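Local coordinates for GDSL-like protein (Roseburia intestinalis L1-82, PDB 6HFZ) that removes acetyl groups from acetylated beta-mannans, acting as a two-domain esterase of the GDSL-like family, at residues I105-S108 with V109-S113; T120-G123 with L124-V128; H155-I158 with A159-Y162. All coordinates share one frame; numbering follows the deposited sequence.

In the fold
The three contacts follow in series along the alpha/beta domain of SGNH hydrolase type. Contact 1 lies where strand 102-106 gives way to a loop. Contact 2 is on helix 115-129, and contact 3 is on helix 152-161. Strand 136-141, next to strand 102-106 in the parallel part of the sheet, comes between the two helices in the chain. Centres are about 13 Å apart for contacts 1 and 2, 13 Å for contacts 1 and 3, and 11 Å for contacts 2 and 3. Hydrogen bonds join contact 3 to both others. Thus the loop at the probable active site is tied through H155 to helix 152-161, whose following residue Y162 bonds E122 and R126 of helix 115-129.

Contact 1: I105-S108 with V109-S113; sequences IEFS and VNDDS. With ACT (acetate ion), chain E.
The carbonyl of F107 holds the turn that follows it. Its oxygen O takes the backbone N of D111 at 3.0 Å, nearly in line with the C=O bond. It also takes N110 N at 3.1 Å, and this donor stands well above the carbonyl plane. Two bonds on one oxygen fix the turn. The CB of N110 then sits at the edge of the F107 ring. With its CG anti to the carbonyl carbon (chi1 -73°), N110 sends its amide toward the bound acetate. Its ND2 donates to acetate OXT at 2.7 Å in a fairly straight bond, 165° at the hydrogen. The acetate, probably from the crystallisation liquor, is also held by S41 N, G81 N and H193 NE2. S41 N, G81 N and N110 ND2 are consistent with the oxyanion hole of an SGNH hydrolase. H193 is the histidine of the probable catalytic triad. The other end of the amide is held as well. One water donates to N110 OD1 at 3.0 Å and to E106 OE2 at 2.8 Å, bridging loop and strand. E106 is anchored in turn by T43 and N142. Farther out, a second water donates to D111 O and, weakly, to S108 O. The D111 carboxylate bonds S84 and H155, while S108 OG reaches H155 and H141.

Contact 2: T120-G123 with L124-V128; sequences TYEG and LVRKV
R126 lies alongside E122, one helical turn on, and both side chains point the same way. The R126 CB starts 3.5 Å from E122 O, the carbonyl that accepts the R126 backbone N at 2.9 Å. Its CG comes nearer to the same oxygen, at 3.3 Å. The CD then leaves the backbone and meets E122 CG at 3.9 Å, so the two aliphatic stems pack together. A bend at chi3 (67°) turns the head. NE forms a salt bridge with E236, and NH1 bonds Y162 OH and P227 O. NH2 bonds ND1 of H374, probably part of a C-terminal purification tag. The guanidinium stands almost at right angles to the E122 carboxylate, 85° between the planes. Their charged atoms do not touch, with E122 OE1 and R126 NH1 4.8 Å apart. The acid is held instead by Y162 OH, L230 N and T231 OG1, so both polar ends find partners outside the segments. Elsewhere on the turn, V125 CG2 rests obliquely against the Y121 ring, 4.0 Å from CD2. Regular i to i+4 backbone bonds run throughout, as in V125 N to Y121 O at 2.8 Å. The segment is the helical middle of a beta-alpha-beta unit, strand 102-106, helix 115-129 and strand 136-141, in the alpha/beta SGNH hydrolase fold.

Contact 3: H155-I158 with A159-Y162; sequences HGRI and ARHY
The first torsions of I158 and Y162 bring their side chains side by side. In I158, CG2 stands anti to the backbone N. In Y162, CG is anti to the carbonyl carbon (chi1 -66°), which sets the ring beside I158, the two side chains pointing the same way. Y162 CD2 thus packs on I158 CG2 at 3.7 Å. The ring edge at CD2 also lies 3.3 Å from I158 O, which accepts the Y162 backbone N at 3.1 Å. The ring's hydroxyl is shared between E122 and R126. A phenylalanine in its place would probably leave those two charged groups without the hydroxyl that both bond. On another side of the helix R160 folds back, bent at chi3 (-58°). One face of its guanidinium lies over G156 O, 3.4 Å from NH1, but the angle is too poor for a hydrogen bond. R160 NH2 meets R157 CG at 3.8 Å. The two guanidinium planes are nearly perpendicular and their charged ends stay apart. At the start of the segment the H155 ring stacks on Y121. I158 packs on M118 and V125 of helix 115-129, and A159 meets L139 of strand 136-141. Helix 152-161 thus packs on both, and leads on to strand 166-168 in a beta-alpha-beta unit.

Contact 1: I105-S108 with V109-S113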
loop_
_atom_site.group_PDB
_atom_site.type_symbol
_atom_site.label_atom_id
_atom_site.label_comp_id
_atom_site.label_asym_id
_atom_site.label_seq_id
_atom_site.Cartn_x
_atom_site.Cartn_y
_atom_site.Cartn_z
ATOM N N ILE A 105 4.125 7.534 -3.001
ATOM C CA ILE A 105 3.000 6.714 -2.715
ATOM C C ILE A 105 2.507 6.077 -4.022
ATOM O O ILE A 105 2.208 6.773 -4.969
ATOM C CB ILE A 105 1.891 7.515 -2.021
ATOM C CG1 ILE A 105 2.315 8.044 -0.655
ATOM C CG2 ILE A 105 0.640 6.665 -1.918
ATOM C CD1 ILE A 105 1.318 8.939 -0.034
ATOM N N GLU A 106 2.404 4.746 -4.057
ATOM C CA GLU A 106 2.239 4.013 -5.308
ATOM C C GLU A 106 1.263 2.850 -5.103
ATOM O O GLU A 106 1.693 1.716 -4.792
ATOM C CB GLU A 106 3.630 3.535 -5.732
ATOM C CG GLU A 106 3.735 2.882 -7.096
ATOM C CD GLU A 106 3.245 1.455 -7.214
ATOM O OE1 GLU A 106 2.221 1.264 -7.945
ATOM O OE2 GLU A 106 3.830 0.539 -6.545
ATOM N N PHE A 107 -0.037 3.136 -5.283
ATOM C CA PHE A 107 -1.099 2.155 -5.031
ATOM C C PHE A 107 -2.128 2.115 -6.177
ATOM O O PHE A 107 -3.180 1.505 -6.042
ATOM C CB PHE A 107 -1.810 2.439 -3.700
ATOM C CG PHE A 107 -1.046 2.018 -2.474
ATOM C CD1 PHE A 107 -0.740 0.669 -2.254
ATOM C CD2 PHE A 107 -0.573 2.955 -1.572
ATOM C CE1 PHE A 107 -0.070 0.269 -1.102
ATOM C CE2 PHE A 107 0.188 2.551 -0.476
ATOM C CZ PHE A 107 0.395 1.215 -0.217
ATOM N N SER A 108 -1.868 2.833 -7.284
ATOM C CA SER A 108 -2.887 2.997 -8.341
ATOM C C SER A 108 -3.145 1.742 -9.195
ATOM O O SER A 108 -4.120 1.771 -9.984
ATOM C CB SER A 108 -2.575 4.223 -9.211
ATOM O OG SER A 108 -2.388 5.363 -8.374
ATOM N N VAL A 109 -2.369 0.640 -9.048
ATOM C CA VAL A 109 -2.757 -0.624 -9.668
ATOM C C VAL A 109 -2.941 -1.703 -8.596
ATOM O O VAL A 109 -2.902 -2.941 -8.897
ATOM C CB VAL A 109 -1.777 -1.081 -10.756
ATOM C CG1 VAL A 109 -1.860 -0.173 -11.988
ATOM C CG2 VAL A 109 -0.336 -1.184 -10.276
ATOM N N ASN A 110 -3.153 -1.281 -7.357
ATOM C CA ASN A 110 -3.506 -2.185 -6.270
ATOM C C ASN A 110 -4.934 -1.878 -5.807
ATOM O O ASN A 110 -5.811 -2.755 -5.809
ATOM C CB ASN A 110 -2.539 -2.062 -5.088
ATOM C CG ASN A 110 -1.190 -2.680 -5.374
ATOM O OD1 ASN A 110 -0.243 -1.971 -5.723
ATOM N ND2 ASN A 110 -1.129 -4.011 -5.335
ATOM N N ASP A 111 -5.162 -0.612 -5.461
ATOM C CA ASP A 111 -6.489 -0.077 -5.170
ATOM C C ASP A 111 -7.370 -0.301 -6.404
ATOM O O ASP A 111 -6.911 -0.110 -7.519
ATOM C CB ASP A 111 -6.472 1.425 -4.881
ATOM C CG ASP A 111 -5.818 1.798 -3.562
ATOM O OD1 ASP A 111 -5.086 0.922 -2.991
ATOM O OD2 ASP A 111 -6.041 2.933 -3.107
ATOM N N ASP A 112 -8.641 -0.681 -6.193
ATOM C CA ASP A 112 -9.666 -0.593 -7.258
ATOM C C ASP A 112 -10.091 0.875 -7.390
ATOM O O ASP A 112 -9.897 1.671 -6.456
ATOM C CB ASP A 112 -10.890 -1.460 -6.947
ATOM C CG ASP A 112 -10.616 -2.961 -6.908
ATOM O OD1 ASP A 112 -9.786 -3.425 -7.717
ATOM O OD2 ASP A 112 -11.255 -3.646 -6.069
ATOM N N SER A 113 -10.598 1.266 -8.578
ATOM C CA SER A 113 -10.957 2.673 -8.822
ATOM C C SER A 113 -12.371 2.952 -8.306
ATOM O O SER A 113 -13.337 3.078 -9.088
ATOM C CB SER A 113 -10.821 3.061 -10.292
ATOM O OG SER A 113 -10.650 4.482 -10.409
HETATM C C ACT E . 0.932 -5.938 -6.953
HETATM O O ACT E . 0.920 -7.146 -7.347
HETATM O OXT ACT E . 1.019 -5.616 -5.765
HETATM C CH3 ACT E . 0.829 -4.805 -7.923
HETATM O O HOH W 1 2.583 -1.935 -6.781
HETATM O O HOH W 2 -6.258 -0.887 -10.195
#

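Contact 2: T120-G123 with L124-V128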
loop_
_atom_site.group_PDB
_atom_site.type_symbol
_atom_site.label_atom_id
_atom_site.label_comp_id
_atom_site.label_asym_id
_atom_site.label_seq_id
_atom_site.Cartn_x
_atom_site.Cartn_y
_atom_site.Cartn_z
ATOM N N THR A 120 -9.799 5.441 1.502
ATOM C CA THR A 120 -8.610 4.882 2.159
ATOM C C THR A 120 -7.353 5.658 1.731
ATOM O O THR A 120 -6.481 5.951 2.561
ATOM C CB THR A 120 -8.473 3.366 1.999
ATOM O OG1 THR A 120 -8.251 3.081 0.609
ATOM C CG2 THR A 120 -9.695 2.595 2.455
ATOM N N TYR A 121 -7.184 5.930 0.434
ATOM C CA TYR A 121 -6.033 6.718 -0.044
ATOM C C TYR A 121 -6.000 8.126 0.563
ATOM O O TYR A 121 -4.924 8.621 0.899
ATOM C CB TYR A 121 -6.108 6.767 -1.557
ATOM C CG TYR A 121 -4.902 7.185 -2.332
ATOM C CD1 TYR A 121 -3.960 6.243 -2.696
ATOM C CD2 TYR A 121 -4.826 8.460 -2.884
ATOM C CE1 TYR A 121 -2.927 6.565 -3.546
ATOM C CE2 TYR A 121 -3.790 8.798 -3.729
ATOM C CZ TYR A 121 -2.841 7.843 -4.057
ATOM O OH TYR A 121 -1.840 8.113 -4.956
ATOM N N GLU A 122 -7.174 8.768 0.722
ATOM C CA GLU A 122 -7.209 10.073 1.362
ATOM C C GLU A 122 -6.678 9.980 2.810
ATOM O O GLU A 122 -5.857 10.828 3.215
ATOM C CB GLU A 122 -8.600 10.714 1.347
ATOM C CG GLU A 122 -8.561 12.065 2.025
ATOM C CD GLU A 122 -9.751 12.969 1.756
ATOM O OE1 GLU A 122 -9.527 14.212 1.587
ATOM O OE2 GLU A 122 -10.847 12.451 1.651
ATOM N N GLY A 123 -7.123 8.968 3.570
ATOM C CA GLY A 123 -6.613 8.728 4.909
ATOM C C GLY A 123 -5.112 8.561 4.927
ATOM O O GLY A 123 -4.441 9.135 5.769
ATOM N N LEU A 124 -4.578 7.769 3.972
ATOM C CA LEU A 124 -3.138 7.550 3.898
ATOM C C LEU A 124 -2.407 8.859 3.604
ATOM O O LEU A 124 -1.378 9.212 4.302
ATOM C CB LEU A 124 -2.840 6.508 2.812
ATOM C CG LEU A 124 -1.348 6.345 2.519
ATOM C CD1 LEU A 124 -0.570 5.835 3.742
ATOM C CD2 LEU A 124 -1.133 5.425 1.311
ATOM N N VAL A 125 -2.869 9.594 2.585
ATOM C CA VAL A 125 -2.229 10.848 2.195
ATOM C C VAL A 125 -2.229 11.842 3.383
ATOM O O VAL A 125 -1.203 12.497 3.672
ATOM C CB VAL A 125 -2.858 11.445 0.915
ATOM C CG1 VAL A 125 -2.414 12.881 0.668
ATOM C CG2 VAL A 125 -2.601 10.581 -0.307
ATOM N N ARG A 126 -3.402 12.072 3.982
ATOM C CA ARG A 126 -3.494 12.975 5.157
ATOM C C ARG A 126 -2.485 12.563 6.237
ATOM O O ARG A 126 -1.765 13.414 6.776
ATOM C CB ARG A 126 -4.914 13.047 5.704
ATOM C CG ARG A 126 -5.878 13.760 4.771
ATOM C CD ARG A 126 -7.278 13.768 5.305
ATOM N NE ARG A 126 -7.345 14.591 6.506
ATOM C CZ ARG A 126 -7.663 15.884 6.520
ATOM N NH1 ARG A 126 -7.826 16.548 5.387
ATOM N NH2 ARG A 126 -7.856 16.488 7.693
ATOM N N LYS A 127 -2.425 11.269 6.581
ATOM C CA LYS A 127 -1.556 10.819 7.663
ATOM C C LYS A 127 -0.092 11.110 7.324
ATOM O O LYS A 127 0.699 11.485 8.163
ATOM C CB LYS A 127 -1.789 9.334 7.950
ATOM C CG LYS A 127 -0.803 8.654 8.908
ATOM C CD LYS A 127 -1.184 7.269 9.339
ATOM C CE LYS A 127 -2.342 7.252 10.303
ATOM N NZ LYS A 127 -3.015 5.929 10.380
ATOM N N VAL A 128 0.325 10.776 6.094
ATOM C CA VAL A 128 1.736 10.974 5.737
ATOM C C VAL A 128 2.066 12.468 5.656
ATOM O O VAL A 128 3.114 12.918 6.150
ATOM C CB VAL A 128 2.084 10.210 4.444
ATOM C CG1 VAL A 128 3.467 10.561 3.939
ATOM C CG2 VAL A 128 1.923 8.701 4.605
#

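Contact 3: H155-I158 with A159-Y162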
loop_
_atom_site.group_PDB
_atom_site.type_symbol
_atom_site.label_atom_id
_atom_site.label_comp_id
_atom_site.label_asym_id
_atom_site.label_seq_id
_atom_site.Cartn_x
_atom_site.Cartn_y
_atom_site.Cartn_z
ATOM N N HIS A 155 -7.341 8.463 -7.282
ATOM C CA HIS A 155 -6.140 8.963 -6.643
ATOM C C HIS A 155 -5.826 10.413 -7.047
ATOM O O HIS A 155 -5.289 11.215 -6.244
ATOM C CB HIS A 155 -4.997 8.001 -6.885
ATOM C CG HIS A 155 -5.228 6.673 -6.245
ATOM N ND1 HIS A 155 -4.441 5.570 -6.548
ATOM C CD2 HIS A 155 -6.103 6.278 -5.296
ATOM C CE1 HIS A 155 -4.879 4.544 -5.818
ATOM N NE2 HIS A 155 -5.860 4.957 -5.010
ATOM N N GLY A 156 -6.102 10.728 -8.308
ATOM C CA GLY A 156 -5.860 12.053 -8.861
ATOM C C GLY A 156 -6.730 13.124 -8.216
ATOM O O GLY A 156 -6.309 14.295 -8.136
ATOM N N ARG A 157 -7.948 12.761 -7.827
ATOM C CA ARG A 157 -8.843 13.686 -7.118
ATOM C C ARG A 157 -8.211 14.078 -5.795
ATOM O O ARG A 157 -8.324 15.248 -5.366
ATOM C CB ARG A 157 -10.221 13.084 -6.871
ATOM C CG ARG A 157 -11.019 12.893 -8.147
ATOM C CD ARG A 157 -12.273 12.066 -7.905
ATOM N NE ARG A 157 -13.171 12.120 -9.054
ATOM C CZ ARG A 157 -14.097 11.206 -9.351
ATOM N NH1 ARG A 157 -14.404 10.254 -8.486
ATOM N NH2 ARG A 157 -14.681 11.228 -10.542
ATOM N N ILE A 158 -7.541 13.118 -5.149
ATOM C CA ILE A 158 -6.800 13.401 -3.913
ATOM C C ILE A 158 -5.555 14.234 -4.207
ATOM O O ILE A 158 -5.249 15.169 -3.450
ATOM C CB ILE A 158 -6.453 12.098 -3.154
ATOM C CG1 ILE A 158 -7.721 11.328 -2.797
ATOM C CG2 ILE A 158 -5.576 12.383 -1.944
ATOM C CD1 ILE A 158 -8.837 12.167 -2.148
ATOM N N ALA A 159 -4.831 13.915 -5.286
ATOM C CA ALA A 159 -3.690 14.697 -5.687
ATOM C C ALA A 159 -4.062 16.183 -5.827
ATOM O O ALA A 159 -3.317 17.032 -5.333
ATOM C CB ALA A 159 -3.122 14.182 -6.983
ATOM N N ARG A 160 -5.181 16.475 -6.488
ATOM C CA ARG A 160 -5.536 17.876 -6.811
ATOM C C ARG A 160 -6.054 18.541 -5.521
ATOM O O ARG A 160 -5.743 19.736 -5.257
ATOM C CB ARG A 160 -6.540 17.884 -7.972
ATOM C CG ARG A 160 -5.918 17.578 -9.330
ATOM C CD ARG A 160 -6.888 17.716 -10.489
ATOM N NE ARG A 160 -8.048 16.871 -10.361
ATOM C CZ ARG A 160 -8.120 15.623 -10.805
ATOM N NH1 ARG A 160 -7.068 15.029 -11.369
ATOM N NH2 ARG A 160 -9.284 15.021 -10.736
ATOM N N HIS A 161 -6.766 17.762 -4.695
ATOM C CA HIS A 161 -7.348 18.282 -3.420
ATOM C C HIS A 161 -6.223 18.812 -2.512
ATOM O O HIS A 161 -6.391 19.862 -1.866
ATOM C CB HIS A 161 -8.210 17.259 -2.685
ATOM C CG HIS A 161 -9.060 17.862 -1.601
ATOM N ND1 HIS A 161 -10.100 18.707 -1.893
ATOM C CD2 HIS A 161 -9.013 17.755 -0.248
ATOM C CE1 HIS A 161 -10.669 19.114 -0.765
ATOM N NE2 HIS A 161 -10.039 18.522 0.266
ATOM N N TYR A 162 -5.079 18.125 -2.472
ATOM C CA TYR A 162 -3.964 18.479 -1.517
ATOM C C TYR A 162 -2.837 19.210 -2.231
ATOM O O TYR A 162 -1.830 19.474 -1.585
ATOM C CB TYR A 162 -3.461 17.240 -0.762
ATOM C CG TYR A 162 -4.541 16.721 0.145
ATOM C CD1 TYR A 162 -4.763 17.351 1.353
ATOM C CD2 TYR A 162 -5.408 15.704 -0.230
ATOM C CE1 TYR A 162 -5.794 16.970 2.192
ATOM C CE2 TYR A 162 -6.429 15.294 0.619
ATOM C CZ TYR A 162 -6.626 15.940 1.831
ATOM O OH TYR A 162 -7.668 15.600 2.663
#